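Local coordinates for protein catechol 1,2-dioxygenase (Acinetobacter sp., PDB 1DMH) that catalyses the iron(III)-dependent intradiol cleavage of catechol by dioxygen to cis,cis-muconate, working as a homodimer joined by a helical zipper, at residues 4-7 / 11-14; 90-93 / 98-101; 101-106 / 300-305; 141-146 / 232-237. One frame throughout, in Å; residues are numbered along the deposited sequence.

Contact 1: 4-7 / 11-14; sequences KIFN and VQDF
Ile5 meets Val11 from the irregular lead-in to helix 9-18. Its CG1 lies 4.0 Å from Val11 CG2, and the two side chains cross at about a right angle. The same methyl, Val11 CG2, packs against the backbone as well, 3.2 Å from Ile5 O, while that carbonyl oxygen bonds to the hydroxyl of Thr8.

Phe6 carries the larger share. Its CG stands anti to the backbone N (chi1 179°), which brings the ring back beside its own carbonyl and over the first turn of the helix. There Gln12 bends at chi2 (-58°) and folds its amide in between, with NE2 above the centre of the Phe6 ring and 3.4 Å from Phe6 CZ. The amide plane stands 78° from the ring plane, so the nitrogen points at the ring face instead of lying flat on it. NE2 also donates to Phe6 O; at 2.5 Å the modelled bond is too short for its exact length to be trusted, but Phe6 O lies close to the amide plane. The same nitrogen thus sits over the ring and against the carbonyl. Val11 CG1 adds an apolar touch 4.1 Å from Phe6 CD1. Asn7 lies at the margin, facing away from the helix.

The backbone nitrogens of Ile5 and Phe6 both bond to Glu46 on helix 28-47, whose Tyr42 and Lys43 pack on Phe6. Across the dimer interface, Met86 of the second subunit covers Ile5 and Val11, and its Tyr83 packs on Phe6, placing the N-terminal lead-in between two helices of different chains.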
loop_
_atom_site.group_PDB
_atom_site.type_symbol
_atom_site.label_atom_id
_atom_site.label_comp_id
_atom_site.label_asym_id
_atom_site.label_seq_id
_atom_site.Cartn_x
_atom_site.Cartn_y
_atom_site.Cartn_z
ATOM N N LYS A 4 20.941 -1.528 -17.865
ATOM C CA LYS A 4 21.196 -2.583 -16.903
ATOM C C LYS A 4 22.190 -2.085 -15.896
ATOM O O LYS A 4 23.377 -2.039 -16.171
ATOM C CB LYS A 4 21.747 -3.824 -17.600
ATOM C CG LYS A 4 20.768 -4.455 -18.566
ATOM C CD LYS A 4 21.423 -5.597 -19.326
ATOM C CE LYS A 4 20.529 -6.071 -20.480
ATOM N NZ LYS A 4 21.208 -7.087 -21.355
ATOM N N ILE A 5 21.697 -1.698 -14.728
ATOM C CA ILE A 5 22.554 -1.202 -13.671
ATOM C C ILE A 5 22.282 -1.930 -12.365
ATOM O O ILE A 5 22.987 -1.735 -11.384
ATOM C CB ILE A 5 22.366 0.329 -13.452
ATOM C CG1 ILE A 5 20.944 0.656 -12.968
ATOM C CG2 ILE A 5 22.646 1.056 -14.747
ATOM C CD1 ILE A 5 20.772 2.148 -12.636
ATOM N N PHE A 6 21.272 -2.786 -12.349
ATOM C CA PHE A 6 20.958 -3.493 -11.119
ATOM C C PHE A 6 22.167 -4.248 -10.556
ATOM O O PHE A 6 22.423 -4.268 -9.350
ATOM C CB PHE A 6 19.824 -4.495 -11.330
ATOM C CG PHE A 6 19.486 -5.265 -10.091
ATOM C CD1 PHE A 6 18.832 -4.644 -9.031
ATOM C CD2 PHE A 6 19.882 -6.592 -9.948
ATOM C CE1 PHE A 6 18.580 -5.334 -7.845
ATOM C CE2 PHE A 6 19.635 -7.290 -8.771
ATOM C CZ PHE A 6 18.982 -6.661 -7.717
ATOM N N ASN A 7 22.918 -4.872 -11.445
ATOM C CA ASN A 7 24.049 -5.659 -10.990
ATOM C C ASN A 7 25.331 -4.895 -10.649
ATOM O O ASN A 7 26.324 -5.500 -10.272
ATOM C CB ASN A 7 24.362 -6.745 -12.012
ATOM C CG ASN A 7 25.098 -7.908 -11.388
ATOM O OD1 ASN A 7 24.554 -8.591 -10.513
ATOM N ND2 ASN A 7 26.344 -8.132 -11.814
ATOM N N VAL A 11 24.453 0.075 -7.242
ATOM C CA VAL A 11 23.084 -0.295 -6.895
ATOM C C VAL A 11 23.044 -1.321 -5.750
ATOM O O VAL A 11 22.243 -1.196 -4.818
ATOM C CB VAL A 11 22.328 -0.838 -8.117
ATOM C CG1 VAL A 11 20.958 -1.413 -7.689
ATOM C CG2 VAL A 11 22.145 0.290 -9.122
ATOM N N GLN A 12 23.916 -2.323 -5.798
ATOM C CA GLN A 12 23.928 -3.316 -4.730
ATOM C C GLN A 12 24.246 -2.702 -3.351
ATOM O O GLN A 12 23.589 -3.046 -2.355
ATOM C CB GLN A 12 24.900 -4.438 -5.100
ATOM C CG GLN A 12 24.439 -5.167 -6.378
ATOM C CD GLN A 12 23.054 -5.757 -6.220
ATOM O OE1 GLN A 12 22.809 -6.512 -5.280
ATOM N NE2 GLN A 12 22.143 -5.420 -7.123
ATOM N N ASP A 13 25.223 -1.789 -3.285
ATOM C CA ASP A 13 25.552 -1.149 -2.009
ATOM C C ASP A 13 24.420 -0.247 -1.551
ATOM O O ASP A 13 24.088 -0.187 -0.355
ATOM C CB ASP A 13 26.833 -0.324 -2.105
ATOM C CG ASP A 13 28.073 -1.192 -2.244
ATOM O OD1 ASP A 13 28.020 -2.376 -1.818
ATOM O OD2 ASP A 13 29.102 -0.679 -2.752
ATOM N N PHE A 14 23.826 0.450 -2.516
ATOM C CA PHE A 14 22.713 1.336 -2.231
ATOM C C PHE A 14 21.580 0.540 -1.551
ATOM O O PHE A 14 21.006 0.986 -0.566
ATOM C CB PHE A 14 22.209 1.972 -3.532
ATOM C CG PHE A 14 21.099 2.984 -3.322
ATOM C CD1 PHE A 14 21.267 4.034 -2.421
ATOM C CD2 PHE A 14 19.902 2.900 -4.039
ATOM C CE1 PHE A 14 20.270 4.993 -2.229
ATOM C CE2 PHE A 14 18.884 3.856 -3.858
ATOM C CZ PHE A 14 19.075 4.908 -2.947
#

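Contact 2: 90-93 / 98-101; sequences AEDA and ENAT
The C-terminal end of helix 80-94 is tied to the loop that leaves it by a side-chain bond from Asn99 to Asp92, part of a buried carboxylate-arginine cluster between the helical region and the beta-sheet domain. Asn99 ND2 donates to Asp92 OD2 at 2.9 Å, with an N-H...O angle of 153°. The carboxylate oxygen lies almost in the plane of the Asn99 amide and receives the bond on its anti lone pair, the one turned from OD1. The two flat groups are twisted apart by nearly half a right angle, and the side chains as a whole meet at about a right angle.

Both residues hold CG beside the backbone N (chi1 -75° in Asp92, -68° in Asn99), which carries each group across the gap between helix and loop. The amide nitrogen also rests on the aliphatic part of the acid, ND2 lying 3.5 Å from Asp92 CB.

The carboxylate has stronger partners than the amide: OD1 forms a salt bridge with Arg235, and OD2 a second one with Arg103. Two guanidinium groups would stabilise its negative charge in this buried place, with the neutral amide adding a third hold. Asn99 itself packs on Arg235 and Thr293, while Ile97 leans on Asp92. Further along, Ala100 and Thr101 settle against strand 283-291, so the loop carries the chain from the helix end onto the sheet.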
loop_
_atom_site.group_PDB
_atom_site.type_symbol
_atom_site.label_atom_id
_atom_site.label_comp_id
_atom_site.label_asym_id
_atom_site.label_seq_id
_atom_site.Cartn_x
_atom_site.Cartn_y
_atom_site.Cartn_z
ATOM N N ALA A 90 0.500 -28.009 3.528
ATOM C CA ALA A 90 1.739 -28.720 3.247
ATOM C C ALA A 90 2.431 -29.086 4.563
ATOM O O ALA A 90 2.903 -30.213 4.736
ATOM C CB ALA A 90 2.665 -27.838 2.391
ATOM N N GLU A 91 2.495 -28.128 5.485
ATOM C CA GLU A 91 3.141 -28.347 6.770
ATOM C C GLU A 91 2.418 -29.435 7.561
ATOM O O GLU A 91 3.058 -30.288 8.169
ATOM C CB GLU A 91 3.161 -27.054 7.548
ATOM C CG GLU A 91 4.053 -27.087 8.729
ATOM C CD GLU A 91 3.908 -25.836 9.571
ATOM O OE1 GLU A 91 2.840 -25.662 10.214
ATOM O OE2 GLU A 91 4.851 -25.011 9.578
ATOM N N ASP A 92 1.087 -29.419 7.548
ATOM C CA ASP A 92 0.325 -30.458 8.240
ATOM C C ASP A 92 0.565 -31.830 7.588
ATOM O O ASP A 92 0.708 -32.839 8.290
ATOM C CB ASP A 92 -1.185 -30.182 8.219
ATOM C CG ASP A 92 -1.610 -29.076 9.170
ATOM O OD1 ASP A 92 -0.794 -28.582 9.974
ATOM O OD2 ASP A 92 -2.807 -28.719 9.118
ATOM N N ALA A 93 0.587 -31.865 6.257
ATOM C CA ALA A 93 0.801 -33.105 5.521
ATOM C C ALA A 93 2.141 -33.701 5.921
ATOM O O ALA A 93 2.268 -34.916 6.104
ATOM C CB ALA A 93 0.770 -32.846 4.019
ATOM N N GLU A 98 -3.790 -35.472 9.404
ATOM C CA GLU A 98 -4.835 -35.594 8.398
ATOM C C GLU A 98 -5.936 -34.600 8.809
ATOM O O GLU A 98 -6.572 -34.791 9.852
ATOM C CB GLU A 98 -5.338 -37.047 8.397
ATOM C CG GLU A 98 -6.261 -37.454 7.254
ATOM C CD GLU A 98 -7.692 -36.989 7.449
ATOM O OE1 GLU A 98 -7.925 -35.763 7.482
ATOM O OE2 GLU A 98 -8.590 -37.858 7.571
ATOM N N ASN A 99 -6.133 -33.529 8.024
ATOM C CA ASN A 99 -7.171 -32.513 8.314
ATOM C C ASN A 99 -8.560 -32.949 7.814
ATOM O O ASN A 99 -8.893 -32.737 6.632
ATOM C CB ASN A 99 -6.832 -31.157 7.653
ATOM C CG ASN A 99 -5.617 -30.476 8.270
ATOM O OD1 ASN A 99 -5.601 -30.162 9.456
ATOM N ND2 ASN A 99 -4.599 -30.238 7.456
ATOM N N ALA A 100 -9.369 -33.532 8.707
ATOM C CA ALA A 100 -10.699 -33.996 8.337
ATOM C C ALA A 100 -11.508 -32.861 7.711
ATOM O O ALA A 100 -11.982 -32.994 6.586
ATOM C CB ALA A 100 -11.416 -34.560 9.550
ATOM N N THR A 101 -11.690 -31.757 8.428
ATOM C CA THR A 101 -12.419 -30.628 7.855
ATOM C C THR A 101 -11.335 -29.683 7.342
ATOM O O THR A 101 -10.558 -29.164 8.126
ATOM C CB THR A 101 -13.281 -29.897 8.904
ATOM O OG1 THR A 101 -14.310 -30.775 9.379
ATOM C CG2 THR A 101 -13.914 -28.662 8.297
#

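Contact 3: 101-106 / 300-305; sequences TPRTIE and DNQVVD
Arg103 and Gln302 each place CG between the backbone N and the carbonyl carbon (chi1 57° and 51°), and each chain then bends again, Arg103 at chi3 and Gln302 at chi2. These folds send the two side chains at each other from opposite directions and let their ends meet between backbones whose closest CA atoms, Arg103 CA and Gln302 CA, are 10.5 Å apart. The contact joins the loop that links helix 80-94 to strand 111-112 with the C-terminal loop between strands 283-291 and 309-310. That second loop is shaped here by an Asx turn: Asp300 OD1 accepts from Gln302 N at 3.0 Å, met on its anti side. The turn sets Gln302 at its closing position.

Arg103 is buried and chiefly held by acids of helix 80-94; NH1 makes a salt bridge with Asp89. NH2 faces the C-terminal loop, where Gln302 covers the edge of the guanidinium. The amide and guanidinium planes are 43° apart, so the groups are not stacked. Other ties run alongside: Glu106 forms a salt bridge with Arg308, Thr104 pairs through its backbone with Thr238 of strand 237-243, and Asp305 N bonds to Asp53 of the second subunit. The Arg103 side chain is about 11 Å from that of the iron ligand His226 and does not reach the metal site.

At the meeting point, the aliphatic Gln302 CG lies in the guanidinium plane, 3.5 Å from Arg103 NH2.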
loop_
_atom_site.group_PDB
_atom_site.type_symbol
_atom_site.label_atom_id
_atom_site.label_comp_id
_atom_site.label_asym_id
_atom_site.label_seq_id
_atom_site.Cartn_x
_atom_site.Cartn_y
_atom_site.Cartn_z
ATOM N N THR A 101 -11.690 -31.757 8.428
ATOM C CA THR A 101 -12.419 -30.628 7.855
ATOM C C THR A 101 -11.335 -29.683 7.342
ATOM O O THR A 101 -10.558 -29.164 8.126
ATOM C CB THR A 101 -13.281 -29.897 8.904
ATOM O OG1 THR A 101 -14.310 -30.775 9.379
ATOM C CG2 THR A 101 -13.914 -28.662 8.297
ATOM N N PRO A 102 -11.299 -29.430 6.021
ATOM C CA PRO A 102 -10.334 -28.565 5.334
ATOM C C PRO A 102 -10.373 -27.137 5.834
ATOM O O PRO A 102 -11.452 -26.602 6.060
ATOM C CB PRO A 102 -10.804 -28.616 3.875
ATOM C CG PRO A 102 -11.532 -29.923 3.783
ATOM C CD PRO A 102 -12.314 -29.888 5.058
ATOM N N ARG A 103 -9.206 -26.518 5.992
ATOM C CA ARG A 103 -9.157 -25.120 6.405
ATOM C C ARG A 103 -9.369 -24.279 5.157
ATOM O O ARG A 103 -9.199 -24.766 4.042
ATOM C CB ARG A 103 -7.768 -24.750 6.954
ATOM C CG ARG A 103 -6.625 -25.003 5.963
ATOM C CD ARG A 103 -5.362 -24.247 6.347
ATOM N NE ARG A 103 -4.911 -24.529 7.707
ATOM C CZ ARG A 103 -4.281 -25.637 8.086
ATOM N NH1 ARG A 103 -3.994 -26.582 7.202
ATOM N NH2 ARG A 103 -3.917 -25.789 9.358
ATOM N N THR A 104 -9.781 -23.032 5.329
ATOM C CA THR A 104 -9.811 -22.131 4.184
ATOM C C THR A 104 -9.693 -20.720 4.740
ATOM O O THR A 104 -9.590 -20.559 5.956
ATOM C CB THR A 104 -11.002 -22.337 3.169
ATOM O OG1 THR A 104 -10.645 -21.656 1.956
ATOM C CG2 THR A 104 -12.326 -21.777 3.666
ATOM N N ILE A 105 -9.701 -19.699 3.890
ATOM C CA ILE A 105 -9.429 -18.361 4.409
ATOM C C ILE A 105 -10.431 -17.734 5.363
ATOM O O ILE A 105 -11.638 -17.978 5.308
ATOM C CB ILE A 105 -9.074 -17.340 3.255
ATOM C CG1 ILE A 105 -10.342 -16.841 2.532
ATOM C CG2 ILE A 105 -8.100 -18.013 2.267
ATOM C CD1 ILE A 105 -10.064 -15.714 1.536
ATOM N N GLU A 106 -9.889 -16.939 6.269
ATOM C CA GLU A 106 -10.685 -16.249 7.253
ATOM C C GLU A 106 -11.409 -15.088 6.595
ATOM O O GLU A 106 -12.571 -14.837 6.887
ATOM C CB GLU A 106 -9.774 -15.727 8.382
ATOM C CG GLU A 106 -10.476 -14.897 9.441
ATOM C CD GLU A 106 -9.511 -14.404 10.512
ATOM O OE1 GLU A 106 -8.479 -15.072 10.763
ATOM O OE2 GLU A 106 -9.790 -13.357 11.120
ATOM N N ASP A 300 -0.708 -24.917 19.334
ATOM C CA ASP A 300 -1.469 -24.719 18.101
ATOM C C ASP A 300 -0.491 -24.084 17.123
ATOM O O ASP A 300 -0.276 -22.869 17.152
ATOM C CB ASP A 300 -2.650 -23.768 18.293
ATOM C CG ASP A 300 -3.540 -23.744 17.075
ATOM O OD1 ASP A 300 -3.019 -24.011 15.977
ATOM O OD2 ASP A 300 -4.730 -23.460 17.204
ATOM N N ASN A 301 0.092 -24.909 16.259
ATOM C CA ASN A 301 1.095 -24.426 15.320
ATOM C C ASN A 301 0.564 -23.614 14.138
ATOM O O ASN A 301 1.350 -23.091 13.343
ATOM C CB ASN A 301 1.929 -25.596 14.783
ATOM C CG ASN A 301 1.097 -26.635 14.047
ATOM O OD1 ASN A 301 1.624 -27.371 13.199
ATOM N ND2 ASN A 301 -0.186 -26.727 14.377
ATOM N N GLN A 302 -0.750 -23.468 14.035
ATOM C CA GLN A 302 -1.289 -22.741 12.900
ATOM C C GLN A 302 -2.246 -21.575 13.210
ATOM O O GLN A 302 -2.793 -20.974 12.290
ATOM C CB GLN A 302 -1.912 -23.767 11.932
ATOM C CG GLN A 302 -2.921 -24.786 12.558
ATOM C CD GLN A 302 -4.339 -24.224 12.742
ATOM O OE1 GLN A 302 -4.743 -23.747 13.825
ATOM N NE2 GLN A 302 -5.100 -24.266 11.663
ATOM N N VAL A 303 -2.435 -21.227 14.485
ATOM C CA VAL A 303 -3.325 -20.112 14.795
ATOM C C VAL A 303 -2.715 -18.848 14.224
ATOM O O VAL A 303 -1.496 -18.660 14.254
ATOM C CB VAL A 303 -3.479 -19.727 16.293
ATOM C CG1 VAL A 303 -4.928 -19.646 16.640
ATOM C CG2 VAL A 303 -2.657 -20.595 17.182
ATOM N N VAL A 304 -3.575 -17.956 13.765
ATOM C CA VAL A 304 -3.093 -16.705 13.232
ATOM C C VAL A 304 -3.534 -15.532 14.088
ATOM O O VAL A 304 -4.711 -15.392 14.443
ATOM C CB VAL A 304 -3.578 -16.500 11.789
ATOM C CG1 VAL A 304 -3.105 -15.152 11.267
ATOM C CG2 VAL A 304 -3.061 -17.646 10.909
ATOM N N ASP A 305 -2.562 -14.708 14.451
ATOM C CA ASP A 305 -2.827 -13.502 15.211
ATOM C C ASP A 305 -2.751 -12.385 14.180
ATOM O O ASP A 305 -1.675 -12.074 13.676
ATOM C CB ASP A 305 -1.749 -13.248 16.255
ATOM C CG ASP A 305 -2.078 -12.058 17.147
ATOM O OD1 ASP A 305 -2.826 -11.152 16.689
ATOM O OD2 ASP A 305 -1.573 -12.016 18.301
#

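Contact 4: 141-146 / 232-237; sequences FDADGK and DGHRKL
His234 fits its imidazole edge against the turn at Asp142 and Ala143, and this is the close-packed part of the contact. Ala143 N donates to His234 NE2 at 2.9 Å, arriving near the ring plane with an N-H...N angle of 155°. Two carbons flank the bond: Asp142 CB is 3.3 Å from His234 NE2, and Ala143 CB 3.7 Å from it. On the far side of the imidazole, His234 ND1 donates to Asp232 O at 2.9 Å. One nitrogen giving and the other accepting fixes the rotation of the ring and is consistent with a neutral histidine.

Asp142 turns its carboxylate back over its own turn, with CG between the backbone N and carbonyl carbon (chi1 63°), and leaves CB as the part of the side chain that touches the ring. Asp142 OD1 takes two backbone N-H groups, one from Lys146 N at 3.1 Å and one from Asp144 N in a short, strongly bent bond; they reach it from opposite faces of the carboxylate plane. The Asp144 bond closes an Asx turn, overlapping the type I beta turn from Asp142 to Gly145.

Beyond this knot the contact is loose. Asp144, Gly145 and Lys146 lie exposed without touching 232-237, and the tip of the other loop at Asp232 and Gly233 is exposed too.

The turn leaves strand 133-141, while 232-237 connects the antiparallel neighbours 220-230 and 237-243. Between them run the end of strand 283-291 and the chain after it: Lys291 bonds to Asp142 O, Thr293 pairs with the Arg235 backbone, and Arg294 forms a salt bridge with Asp144.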
loop_
_atom_site.group_PDB
_atom_site.type_symbol
_atom_site.label_atom_id
_atom_site.label_comp_id
_atom_site.label_asym_id
_atom_site.label_seq_id
_atom_site.Cartn_x
_atom_site.Cartn_y
_atom_site.Cartn_z
ATOM N N PHE A 141 -16.828 -32.744 16.131
ATOM C CA PHE A 141 -16.122 -33.954 16.555
ATOM C C PHE A 141 -14.680 -33.684 16.960
ATOM O O PHE A 141 -14.000 -32.895 16.303
ATOM C CB PHE A 141 -16.110 -34.983 15.436
ATOM C CG PHE A 141 -17.466 -35.476 15.056
ATOM C CD1 PHE A 141 -18.091 -36.470 15.807
ATOM C CD2 PHE A 141 -18.120 -34.969 13.943
ATOM C CE1 PHE A 141 -19.348 -36.957 15.450
ATOM C CE2 PHE A 141 -19.385 -35.454 13.572
ATOM C CZ PHE A 141 -19.993 -36.448 14.329
ATOM N N ASP A 142 -14.212 -34.337 18.030
ATOM C CA ASP A 142 -12.830 -34.167 18.459
ATOM C C ASP A 142 -11.916 -34.962 17.544
ATOM O O ASP A 142 -12.376 -35.611 16.591
ATOM C CB ASP A 142 -12.601 -34.595 19.920
ATOM C CG ASP A 142 -12.873 -36.083 20.179
ATOM O OD1 ASP A 142 -12.754 -36.933 19.272
ATOM O OD2 ASP A 142 -13.165 -36.407 21.342
ATOM N N ALA A 143 -10.621 -34.918 17.825
ATOM C CA ALA A 143 -9.677 -35.616 16.980
ATOM C C ALA A 143 -9.912 -37.129 16.908
ATOM O O ALA A 143 -9.409 -37.783 15.989
ATOM C CB ALA A 143 -8.252 -35.313 17.424
ATOM N N ASP A 144 -10.680 -37.690 17.846
ATOM C CA ASP A 144 -10.942 -39.132 17.829
ATOM C C ASP A 144 -12.228 -39.521 17.107
ATOM O O ASP A 144 -12.513 -40.706 16.951
ATOM C CB ASP A 144 -11.005 -39.700 19.250
ATOM C CG ASP A 144 -9.707 -39.514 20.005
ATOM O OD1 ASP A 144 -8.642 -39.785 19.420
ATOM O OD2 ASP A 144 -9.753 -39.110 21.184
ATOM N N GLY A 145 -13.003 -38.535 16.671
ATOM C CA GLY A 145 -14.245 -38.849 15.989
ATOM C C GLY A 145 -15.416 -38.914 16.956
ATOM O O GLY A 145 -16.475 -39.472 16.640
ATOM N N LYS A 146 -15.230 -38.331 18.136
ATOM C CA LYS A 146 -16.254 -38.316 19.170
ATOM C C LYS A 146 -16.863 -36.921 19.307
ATOM O O LYS A 146 -16.142 -35.924 19.248
ATOM C CB LYS A 146 -15.619 -38.762 20.493
ATOM C CG LYS A 146 -14.944 -40.122 20.356
ATOM C CD LYS A 146 -14.120 -40.567 21.572
ATOM C CE LYS A 146 -13.458 -41.937 21.257
ATOM N NZ LYS A 146 -12.630 -42.519 22.369
ATOM N N ASP A 232 -10.592 -27.078 23.903
ATOM C CA ASP A 232 -9.380 -27.496 24.584
ATOM C C ASP A 232 -8.749 -28.718 23.924
ATOM O O ASP A 232 -9.439 -29.581 23.361
ATOM C CB ASP A 232 -9.678 -27.771 26.055
ATOM C CG ASP A 232 -10.072 -26.514 26.799
ATOM O OD1 ASP A 232 -9.298 -25.540 26.752
ATOM O OD2 ASP A 232 -11.149 -26.489 27.432
ATOM N N GLY A 233 -7.423 -28.767 23.956
ATOM C CA GLY A 233 -6.711 -29.883 23.359
ATOM C C GLY A 233 -6.664 -29.915 21.837
ATOM O O GLY A 233 -6.013 -30.781 21.245
ATOM N N HIS A 234 -7.341 -28.980 21.182
ATOM C CA HIS A 234 -7.341 -28.977 19.713
ATOM C C HIS A 234 -6.909 -27.639 19.151
ATOM O O HIS A 234 -6.957 -26.604 19.848
ATOM C CB HIS A 234 -8.730 -29.296 19.156
ATOM C CG HIS A 234 -9.232 -30.654 19.519
ATOM N ND1 HIS A 234 -9.687 -30.964 20.783
ATOM C CD2 HIS A 234 -9.325 -31.794 18.792
ATOM C CE1 HIS A 234 -10.042 -32.236 20.816
ATOM N NE2 HIS A 234 -9.832 -32.764 19.622
ATOM N N ARG A 235 -6.490 -27.670 17.891
ATOM C CA ARG A 235 -6.068 -26.450 17.208
ATOM C C ARG A 235 -7.326 -25.696 16.779
ATOM O O ARG A 235 -8.396 -26.291 16.609
ATOM C CB ARG A 235 -5.209 -26.786 15.978
ATOM C CG ARG A 235 -3.951 -27.611 16.308
ATOM C CD ARG A 235 -3.030 -27.756 15.095
ATOM N NE ARG A 235 -3.703 -28.385 13.965
ATOM C CZ ARG A 235 -3.164 -28.525 12.756
ATOM N NH1 ARG A 235 -1.928 -28.087 12.502
ATOM N NH2 ARG A 235 -3.867 -29.110 11.792
ATOM N N LYS A 236 -7.207 -24.384 16.623
ATOM C CA LYS A 236 -8.354 -23.580 16.212
ATOM C C LYS A 236 -8.568 -23.774 14.705
ATOM O O LYS A 236 -7.629 -23.632 13.896
ATOM C CB LYS A 236 -8.110 -22.119 16.533
ATOM C CG LYS A 236 -9.280 -21.246 16.291
ATOM C CD LYS A 236 -8.875 -19.837 16.654
ATOM C CE LYS A 236 -10.067 -18.905 16.606
ATOM N NZ LYS A 236 -9.704 -17.592 17.226
ATOM N N LEU A 237 -9.799 -24.120 14.337
ATOM C CA LEU A 237 -10.141 -24.375 12.936
ATOM C C LEU A 237 -10.732 -23.122 12.311
ATOM O O LEU A 237 -11.611 -22.496 12.889
ATOM C CB LEU A 237 -11.208 -25.491 12.831
ATOM C CG LEU A 237 -11.424 -26.398 11.602
ATOM C CD1 LEU A 237 -12.875 -26.757 11.570
ATOM C CD2 LEU A 237 -10.936 -25.793 10.326
#

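Overall arrangement
Contact 1 stands apart at the N-terminal helical zipper, its centre 40 to 52 Å from the others, where it meets the second subunit. Contacts 2, 3 and 4 cluster with centres 11 to 13 Å apart, around the end of helix 80-94 and one end of the large mixed sheet. Contacts 2 and 3 share Thr101 and follow directly along the chain; contact 4 falls in sequence between the two segments of contact 3. Asp92 ties contact 2 to both others, and a probable hydrogen bond from Lys236 N to Asp300 joins contacts 4 and 3. Zipper, catalytic domain and C-terminal loop are thereby brought together; contacts 2 and 3 also touch the partner subunit.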